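Local atomic coordinates of glycerol kinase, putative (Plasmodium falciparum, PDB entry 2W40), a protein that probably catalyses the ATP-dependent phosphorylation of glycerol to sn-glycerol 3-phosphate, the entry step of glycerol breakdown. Residues Ser8-Tyr21 with Tyr440-Ala452. Residues are numbered along the deposited sequence; the frame is centred on the assembly and turned at random.
Sequences SIDQSTQSTKVFFY and YKEVTSLGAAVLA
E442 reaches K17, F19 and, through a water, D10, where the helix 443-452 of the C-terminal FGGY region starts against the antiparallel strands 8-11 and 15-21. The two strands form a beta hairpin of the N-terminal actin-like domain, a member of the sugar kinase/Hsp70/actin superfamily, so the contact joins the two halves of the kinase. E442, the N-cap, bends at chi2 (-72°) and lays CG against F19 CZ at 3.5 Å, while its carboxylate forms a long salt bridge, OE1 to K17 NZ 3.5 Å. The extended K17 side chain crosses that of E442 at about a right angle. Between the carboxylates of E442 and D10, whose OE1 and OD2 are 4.2 Å apart, sits a water that donates to both of these oxygens and accepts from S445 N. T444 turns CG2 to D10 OD2, and T444 also touches D248 and A252 of helix 248-255. S445 meets three side chains of the hairpin, those of S8, F19 and Y21. Its OG lies over the middle of the F19 ring, 3.4 Å above the plane, and in the plane of the Y21 ring at its edge, 2.7 Å from Y21 OH. The same OG donates to E442 O on an in-plane lone pair, tying the first turn of the helix to its cap. With its OG anti to the backbone N (chi1 177°), S8 donates to S445 O at 2.6 Å, in the carbonyl plane at a C=O...OG angle of 117°, on an oxygen that also accepts from A449 N. L446 sets CD1 near Y21 CE1, crossing that side chain about perpendicularly. Along this face the axes of the helix and strand 8-11 approach to 7.4 Å: A448 CB touches S8 OG, and A449 CB packs on Y21 CD2 at 3.7 Å.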
ATOM      1  N   SER C   8     -38.675   0.084  -8.659  1.00  9.56           N
ATOM      2  CA  SER C   8     -37.910   0.458  -7.469  1.00  9.94           C
ATOM      3  C   SER C   8     -36.598   1.088  -7.961  1.00 10.71           C
ATOM      4  O   SER C   8     -35.851   0.388  -8.700  1.00  9.67           O
ATOM      5  CB  SER C   8     -37.674  -0.753  -6.542  1.00 12.19           C
ATOM      6  OG  SER C   8     -36.867  -0.352  -5.456  1.00 12.61           O
ATOM      7  N   ILE C   9     -36.352   2.382  -7.610  1.00  9.07           N
ATOM      8  CA  ILE C   9     -35.133   3.059  -8.030  1.00  9.64           C
ATOM      9  C   ILE C   9     -34.197   3.034  -6.799  1.00  9.27           C
ATOM     10  O   ILE C   9     -34.585   3.511  -5.697  1.00  9.99           O
ATOM     11  CB  ILE C   9     -35.409   4.519  -8.434  1.00  8.56           C
ATOM     12  CG1 ILE C   9     -36.348   4.526  -9.688  1.00 10.11           C
ATOM     13  CG2 ILE C   9     -34.041   5.269  -8.529  1.00  9.75           C
ATOM     14  CD1 ILE C   9     -36.992   5.882  -9.926  1.00 10.28           C
ATOM     15  N   ASP C  10     -32.954   2.543  -6.988  1.00 11.12           N
ATOM     16  CA  ASP C  10     -31.919   2.611  -5.931  1.00  9.90           C
ATOM     17  C   ASP C  10     -30.765   3.471  -6.485  1.00  9.84           C
ATOM     18  O   ASP C  10     -30.021   3.069  -7.343  1.00  9.27           O
ATOM     19  CB  ASP C  10     -31.478   1.199  -5.577  1.00 10.70           C
ATOM     20  CG  ASP C  10     -30.336   1.103  -4.630  1.00 11.91           C
ATOM     21  OD1 ASP C  10     -29.958   2.112  -4.026  1.00 13.56           O
ATOM     22  OD2 ASP C  10     -29.823  -0.086  -4.445  1.00 14.14           O
ATOM     23  N   GLN C  11     -30.744   4.719  -6.105  1.00  8.38           N
ATOM     24  CA  GLN C  11     -29.753   5.663  -6.514  1.00  7.61           C
ATOM     25  C   GLN C  11     -28.621   5.522  -5.483  1.00  7.93           C
ATOM     26  O   GLN C  11     -28.674   6.096  -4.388  1.00  8.73           O
ATOM     27  CB  GLN C  11     -30.342   7.102  -6.580  1.00  8.02           C
ATOM     28  CG  GLN C  11     -29.541   8.086  -7.422  1.00  6.85           C
ATOM     29  CD  GLN C  11     -28.060   8.132  -7.004  1.00  7.71           C
ATOM     30  OE1 GLN C  11     -27.711   8.713  -5.984  1.00  7.82           O
ATOM     31  NE2 GLN C  11     -27.232   7.344  -7.713  1.00  6.54           N
ATOM     32  N   SER C  12     -27.682   4.655  -5.804  1.00  8.08           N
ATOM     33  CA  SER C  12     -26.642   4.240  -4.886  1.00  8.35           C
ATOM     34  C   SER C  12     -25.398   5.098  -5.040  1.00  9.69           C
ATOM     35  O   SER C  12     -25.315   6.010  -5.884  1.00  8.67           O
ATOM     36  CB  SER C  12     -26.388   2.722  -5.065  1.00  9.09           C
ATOM     37  OG  SER C  12     -25.628   2.215  -4.005  1.00 10.33           O
ATOM     38  N   THR C  13     -24.415   4.841  -4.176  1.00  8.01           N
ATOM     39  CA  THR C  13     -23.190   5.728  -4.186  1.00  9.04           C
ATOM     40  C   THR C  13     -22.468   5.635  -5.511  1.00  9.52           C
ATOM     41  O   THR C  13     -22.052   6.665  -6.038  1.00  9.39           O
ATOM     42  CB  THR C  13     -22.239   5.343  -3.075  1.00  8.20           C
ATOM     43  OG1 THR C  13     -22.970   5.389  -1.826  1.00  8.06           O
ATOM     44  CG2 THR C  13     -21.122   6.357  -2.927  1.00  8.12           C
ATOM     45  N   GLN C  14     -22.221   4.424  -6.012  1.00  8.81           N
ATOM     46  CA  GLN C  14     -21.379   4.224  -7.232  1.00  9.05           C
ATOM     47  C   GLN C  14     -22.139   4.135  -8.560  1.00  9.80           C
ATOM     48  O   GLN C  14     -21.543   4.225  -9.605  1.00  9.92           O
ATOM     49  CB  GLN C  14     -20.466   3.000  -7.047  1.00  9.19           C
ATOM     50  CG  GLN C  14     -19.459   3.169  -5.864  1.00  9.22           C
ATOM     51  CD  GLN C  14     -18.708   1.958  -5.553  1.00 12.06           C
ATOM     52  OE1 GLN C  14     -19.069   1.210  -4.645  1.00 13.94           O
ATOM     53  NE2 GLN C  14     -17.694   1.705  -6.328  1.00 16.87           N
ATOM     54  N   SER C  15     -23.454   3.834  -8.462  1.00  9.89           N
ATOM     55  CA  SER C  15     -24.295   3.627  -9.613  1.00  9.31           C
ATOM     56  C   SER C  15     -25.764   3.833  -9.241  1.00  9.96           C
ATOM     57  O   SER C  15     -26.142   3.931  -8.105  1.00  9.91           O
ATOM     58  CB  SER C  15     -24.112   2.239 -10.227  1.00  9.81           C
ATOM     59  OG  SER C  15     -24.722   1.222  -9.417  1.00 14.09           O
ATOM     60  N   THR C  16     -26.559   3.988 -10.286  1.00  8.92           N
ATOM     61  CA  THR C  16     -27.997   4.108 -10.199  1.00  9.13           C
ATOM     62  C   THR C  16     -28.517   2.786 -10.764  1.00  9.57           C
ATOM     63  O   THR C  16     -28.118   2.396 -11.880  1.00  9.34           O
ATOM     64  CB  THR C  16     -28.505   5.326 -11.002  1.00  9.90           C
ATOM     65  OG1 THR C  16     -27.897   6.554 -10.505  1.00  9.84           O
ATOM     66  CG2 THR C  16     -30.047   5.414 -10.946  1.00 10.52           C
ATOM     67  N   LYS C  17     -29.448   2.204 -10.025  1.00 10.40           N
ATOM     68  CA  LYS C  17     -30.053   0.894 -10.318  1.00  9.34           C
ATOM     69  C   LYS C  17     -31.585   1.117 -10.444  1.00 10.61           C
ATOM     70  O   LYS C  17     -32.227   1.847  -9.630  1.00 10.15           O
ATOM     71  CB  LYS C  17     -29.785  -0.086  -9.167  1.00 11.24           C
ATOM     72  CG  LYS C  17     -28.344  -0.196  -8.790  1.00 14.34           C
ATOM     73  CD  LYS C  17     -28.084  -0.961  -7.549  1.00 16.26           C
ATOM     74  CE  LYS C  17     -26.632  -0.829  -7.195  1.00 19.89           C
ATOM     75  NZ  LYS C  17     -26.255  -1.927  -6.257  1.00 21.82           N
ATOM     76  N   VAL C  18     -32.133   0.436 -11.453  1.00  9.62           N
ATOM     77  CA  VAL C  18     -33.605   0.301 -11.601  1.00 11.27           C
ATOM     78  C   VAL C  18     -33.986  -1.174 -11.582  1.00 10.34           C
ATOM     79  O   VAL C  18     -33.277  -2.020 -12.161  1.00 12.78           O
ATOM     80  CB  VAL C  18     -34.179   1.023 -12.834  1.00 12.40           C
ATOM     81  CG1 VAL C  18     -33.913   2.587 -12.866  1.00 11.56           C
ATOM     82  CG2 VAL C  18     -33.668   0.393 -14.192  1.00 12.29           C
ATOM     83  N   PHE C  19     -35.038  -1.459 -10.815  1.00 12.01           N
ATOM     84  CA  PHE C  19     -35.597  -2.793 -10.625  1.00 12.51           C
ATOM     85  C   PHE C  19     -37.046  -2.740 -10.875  1.00 12.36           C
ATOM     86  O   PHE C  19     -37.759  -1.908 -10.304  1.00 13.49           O
ATOM     87  CB  PHE C  19     -35.364  -3.317  -9.245  1.00 12.83           C
ATOM     88  CG  PHE C  19     -33.925  -3.473  -8.920  1.00 13.79           C
ATOM     89  CD1 PHE C  19     -33.298  -4.660  -9.080  1.00 17.63           C
ATOM     90  CD2 PHE C  19     -33.215  -2.419  -8.425  1.00 12.42           C
ATOM     91  CE1 PHE C  19     -32.010  -4.824  -8.753  1.00 17.53           C
ATOM     92  CE2 PHE C  19     -31.933  -2.559  -8.121  1.00 14.38           C
ATOM     93  CZ  PHE C  19     -31.305  -3.790  -8.311  1.00 16.42           C
ATOM     94  N   PHE C  20     -37.493  -3.578 -11.791  1.00 10.28           N
ATOM     95  CA  PHE C  20     -38.945  -3.793 -12.001  1.00 10.96           C
ATOM     96  C   PHE C  20     -39.302  -5.125 -11.359  1.00 11.45           C
ATOM     97  O   PHE C  20     -38.785  -6.167 -11.762  1.00 12.31           O
ATOM     98  CB  PHE C  20     -39.339  -3.717 -13.482  1.00 12.47           C
ATOM     99  CG  PHE C  20     -38.965  -2.425 -14.130  1.00 11.01           C
ATOM    100  CD1 PHE C  20     -39.891  -1.456 -14.367  1.00 14.08           C
ATOM    101  CD2 PHE C  20     -37.597  -2.151 -14.487  1.00 12.44           C
ATOM    102  CE1 PHE C  20     -39.514  -0.260 -14.994  1.00 14.95           C
ATOM    103  CE2 PHE C  20     -37.243  -0.979 -15.135  1.00 10.49           C
ATOM    104  CZ  PHE C  20     -38.209  -0.014 -15.337  1.00 12.03           C
ATOM    105  N   TYR C  21     -40.160  -5.041 -10.373  1.00 10.44           N
ATOM    106  CA  TYR C  21     -40.662  -6.166  -9.645  1.00 10.96           C
ATOM    107  C   TYR C  21     -42.088  -6.504 -10.060  1.00 12.89           C
ATOM    108  O   TYR C  21     -42.918  -5.624 -10.203  1.00 12.58           O
ATOM    109  CB  TYR C  21     -40.643  -5.958  -8.143  1.00 10.40           C
ATOM    110  CG  TYR C  21     -39.256  -5.903  -7.526  1.00  9.45           C
ATOM    111  CD1 TYR C  21     -38.715  -7.041  -6.971  1.00 13.06           C
ATOM    112  CD2 TYR C  21     -38.571  -4.718  -7.320  1.00 11.43           C
ATOM    113  CE1 TYR C  21     -37.496  -7.073  -6.384  1.00 12.67           C
ATOM    114  CE2 TYR C  21     -37.322  -4.754  -6.773  1.00 10.77           C
ATOM    115  CZ  TYR C  21     -36.796  -5.934  -6.255  1.00 13.63           C
ATOM    116  OH  TYR C  21     -35.572  -5.999  -5.629  1.00 12.91           O
ATOM    117  N   TYR C 440     -32.445 -12.918  -1.637  1.00 32.03           N
ATOM    118  CA  TYR C 440     -32.408 -11.693  -2.460  1.00 31.09           C
ATOM    119  C   TYR C 440     -31.059 -10.977  -2.244  1.00 29.35           C
ATOM    120  O   TYR C 440     -30.851 -10.679  -1.147  1.00 30.15           O
ATOM    121  CB  TYR C 440     -33.518 -10.813  -1.852  1.00 34.12           C
ATOM    122  CG  TYR C 440     -34.960 -11.384  -1.766  1.00 35.69           C
ATOM    123  CD1 TYR C 440     -35.832 -11.282  -2.900  1.00 40.40           C
ATOM    124  CD2 TYR C 440     -35.490 -11.939  -0.582  1.00 34.44           C
ATOM    125  CE1 TYR C 440     -37.202 -11.752  -2.881  1.00 38.29           C
ATOM    126  CE2 TYR C 440     -36.837 -12.480  -0.551  1.00 36.33           C
ATOM    127  CZ  TYR C 440     -37.694 -12.346  -1.702  1.00 37.70           C
ATOM    128  OH  TYR C 440     -39.007 -12.782  -1.780  1.00 38.45           O
ATOM    129  N   LYS C 441     -30.096 -10.697  -3.144  1.00 28.84           N
ATOM    130  CA  LYS C 441     -28.899  -9.759  -2.675  1.00 28.03           C
ATOM    131  C   LYS C 441     -29.265  -8.236  -2.641  1.00 27.14           C
ATOM    132  O   LYS C 441     -28.863  -7.407  -1.624  1.00 26.18           O
ATOM    133  CB  LYS C 441     -27.602  -9.939  -3.454  1.00 30.59           C
ATOM    134  N   GLU C 442     -30.089  -7.897  -3.667  1.00 22.87           N
ATOM    135  CA  GLU C 442     -30.603  -6.480  -3.837  1.00 20.44           C
ATOM    136  C   GLU C 442     -31.729  -6.151  -2.882  1.00 16.94           C
ATOM    137  O   GLU C 442     -32.734  -5.570  -3.274  1.00 16.72           O
ATOM    138  CB  GLU C 442     -30.960  -6.110  -5.277  1.00 18.13           C
ATOM    139  CG  GLU C 442     -29.781  -6.196  -6.262  1.00 24.32           C
ATOM    140  CD  GLU C 442     -28.706  -5.079  -6.127  1.00 28.30           C
ATOM    141  OE1 GLU C 442     -28.827  -4.108  -5.318  1.00 27.77           O
ATOM    142  OE2 GLU C 442     -27.730  -5.156  -6.930  1.00 34.75           O
ATOM    143  N   VAL C 443     -31.498  -6.378  -1.580  1.00 14.22           N
ATOM    144  CA  VAL C 443     -32.574  -6.202  -0.593  1.00 14.22           C
ATOM    145  C   VAL C 443     -32.919  -4.697  -0.424  1.00 12.15           C
ATOM    146  O   VAL C 443     -34.072  -4.361  -0.023  1.00 13.01           O
ATOM    147  CB  VAL C 443     -32.329  -6.830   0.802  1.00 14.19           C
ATOM    148  CG1 VAL C 443     -32.048  -8.342   0.699  1.00 19.65           C
ATOM    149  CG2 VAL C 443     -31.166  -6.217   1.507  1.00 16.63           C
ATOM    150  N   THR C 444     -31.954  -3.803  -0.729  1.00 11.53           N
ATOM    151  CA  THR C 444     -32.305  -2.353  -0.730  1.00 10.82           C
ATOM    152  C   THR C 444     -33.470  -1.996  -1.648  1.00 11.41           C
ATOM    153  O   THR C 444     -34.456  -1.361  -1.235  1.00 13.02           O
ATOM    154  CB  THR C 444     -31.063  -1.533  -1.084  1.00 10.91           C
ATOM    155  OG1 THR C 444     -30.116  -1.722   0.004  1.00 15.18           O
ATOM    156  CG2 THR C 444     -31.419  -0.041  -1.231  1.00 10.82           C
ATOM    157  N   SER C 445     -33.364  -2.370  -2.935  1.00 10.36           N
ATOM    158  CA  SER C 445     -34.456  -2.117  -3.897  1.00 10.95           C
ATOM    159  C   SER C 445     -35.746  -2.832  -3.499  1.00  9.85           C
ATOM    160  O   SER C 445     -36.824  -2.323  -3.737  1.00 12.54           O
ATOM    161  CB  SER C 445     -34.032  -2.508  -5.280  1.00 12.48           C
ATOM    162  OG  SER C 445     -33.879  -3.925  -5.425  1.00 14.08           O
ATOM    163  N   LEU C 446     -35.617  -4.044  -2.913  1.00 11.50           N
ATOM    164  CA  LEU C 446     -36.780  -4.808  -2.479  1.00 11.07           C
ATOM    165  C   LEU C 446     -37.553  -4.035  -1.402  1.00 10.94           C
ATOM    166  O   LEU C 446     -38.810  -3.956  -1.455  1.00 13.37           O
ATOM    167  CB  LEU C 446     -36.324  -6.166  -1.984  1.00 12.26           C
ATOM    168  CG  LEU C 446     -37.341  -7.142  -1.579  1.00 12.43           C
ATOM    169  CD1 LEU C 446     -38.316  -7.416  -2.659  1.00 13.98           C
ATOM    170  CD2 LEU C 446     -36.542  -8.360  -1.040  1.00 15.81           C
ATOM    171  N   GLY C 447     -36.867  -3.385  -0.459  1.00  9.92           N
ATOM    172  CA  GLY C 447     -37.591  -2.655   0.558  1.00  8.21           C
ATOM    173  C   GLY C 447     -38.418  -1.472   0.035  1.00  8.36           C
ATOM    174  O   GLY C 447     -39.537  -1.237   0.471  1.00 10.48           O
ATOM    175  N   ALA C 448     -37.899  -0.788  -0.984  1.00  7.50           N
ATOM    176  CA  ALA C 448     -38.564   0.332  -1.606  1.00  8.17           C
ATOM    177  C   ALA C 448     -39.785  -0.139  -2.403  1.00  9.03           C
ATOM    178  O   ALA C 448     -40.789   0.577  -2.480  1.00  9.43           O
ATOM    179  CB  ALA C 448     -37.616   1.117  -2.509  1.00  7.66           C
ATOM    180  N   ALA C 449     -39.688  -1.315  -3.018  1.00 10.00           N
ATOM    181  CA  ALA C 449     -40.828  -1.858  -3.776  1.00  9.87           C
ATOM    182  C   ALA C 449     -41.900  -2.229  -2.792  1.00  9.73           C
ATOM    183  O   ALA C 449     -43.060  -2.048  -3.062  1.00 10.90           O
ATOM    184  CB  ALA C 449     -40.330  -3.057  -4.571  1.00 11.05           C
ATOM    185  N   VAL C 450     -41.501  -2.756  -1.625  1.00 10.20           N
ATOM    186  CA  VAL C 450     -42.467  -3.082  -0.555  1.00  9.58           C
ATOM    187  C   VAL C 450     -43.245  -1.821  -0.100  1.00  9.92           C
ATOM    188  O   VAL C 450     -44.509  -1.846  -0.018  1.00 11.68           O
ATOM    189  CB  VAL C 450     -41.833  -3.888   0.654  1.00 10.51           C
ATOM    190  CG1 VAL C 450     -42.802  -3.948   1.896  1.00 11.75           C
ATOM    191  CG2 VAL C 450     -41.334  -5.296   0.152  1.00 11.55           C
ATOM    192  N   LEU C 451     -42.508  -0.754   0.197  1.00  9.86           N
ATOM    193  CA  LEU C 451     -43.176   0.408   0.692  1.00  9.43           C
ATOM    194  C   LEU C 451     -44.122   0.986  -0.391  1.00  9.10           C
ATOM    195  O   LEU C 451     -45.254   1.341  -0.089  1.00 10.67           O
ATOM    196  CB  LEU C 451     -42.142   1.479   1.165  1.00  9.36           C
ATOM    197  CG  LEU C 451     -41.257   1.230   2.360  1.00 12.57           C
ATOM    198  CD1 LEU C 451     -40.089   2.287   2.282  1.00 12.89           C
ATOM    199  CD2 LEU C 451     -42.058   1.284   3.606  1.00 13.58           C
ATOM    200  N   ALA C 452     -43.653   1.093  -1.635  1.00  9.05           N
ATOM    201  CA  ALA C 452     -44.417   1.680  -2.707  1.00  9.91           C
ATOM    202  C   ALA C 452     -45.738   0.857  -2.937  1.00  9.98           C
ATOM    203  O   ALA C 452     -46.858   1.405  -3.021  1.00 10.16           O
ATOM    204  CB  ALA C 452     -43.582   1.771  -3.951  1.00  9.90           C
TER
HETATM  205  O   HOH W   1     -30.776  -2.676  -4.461  1.00 20.22           O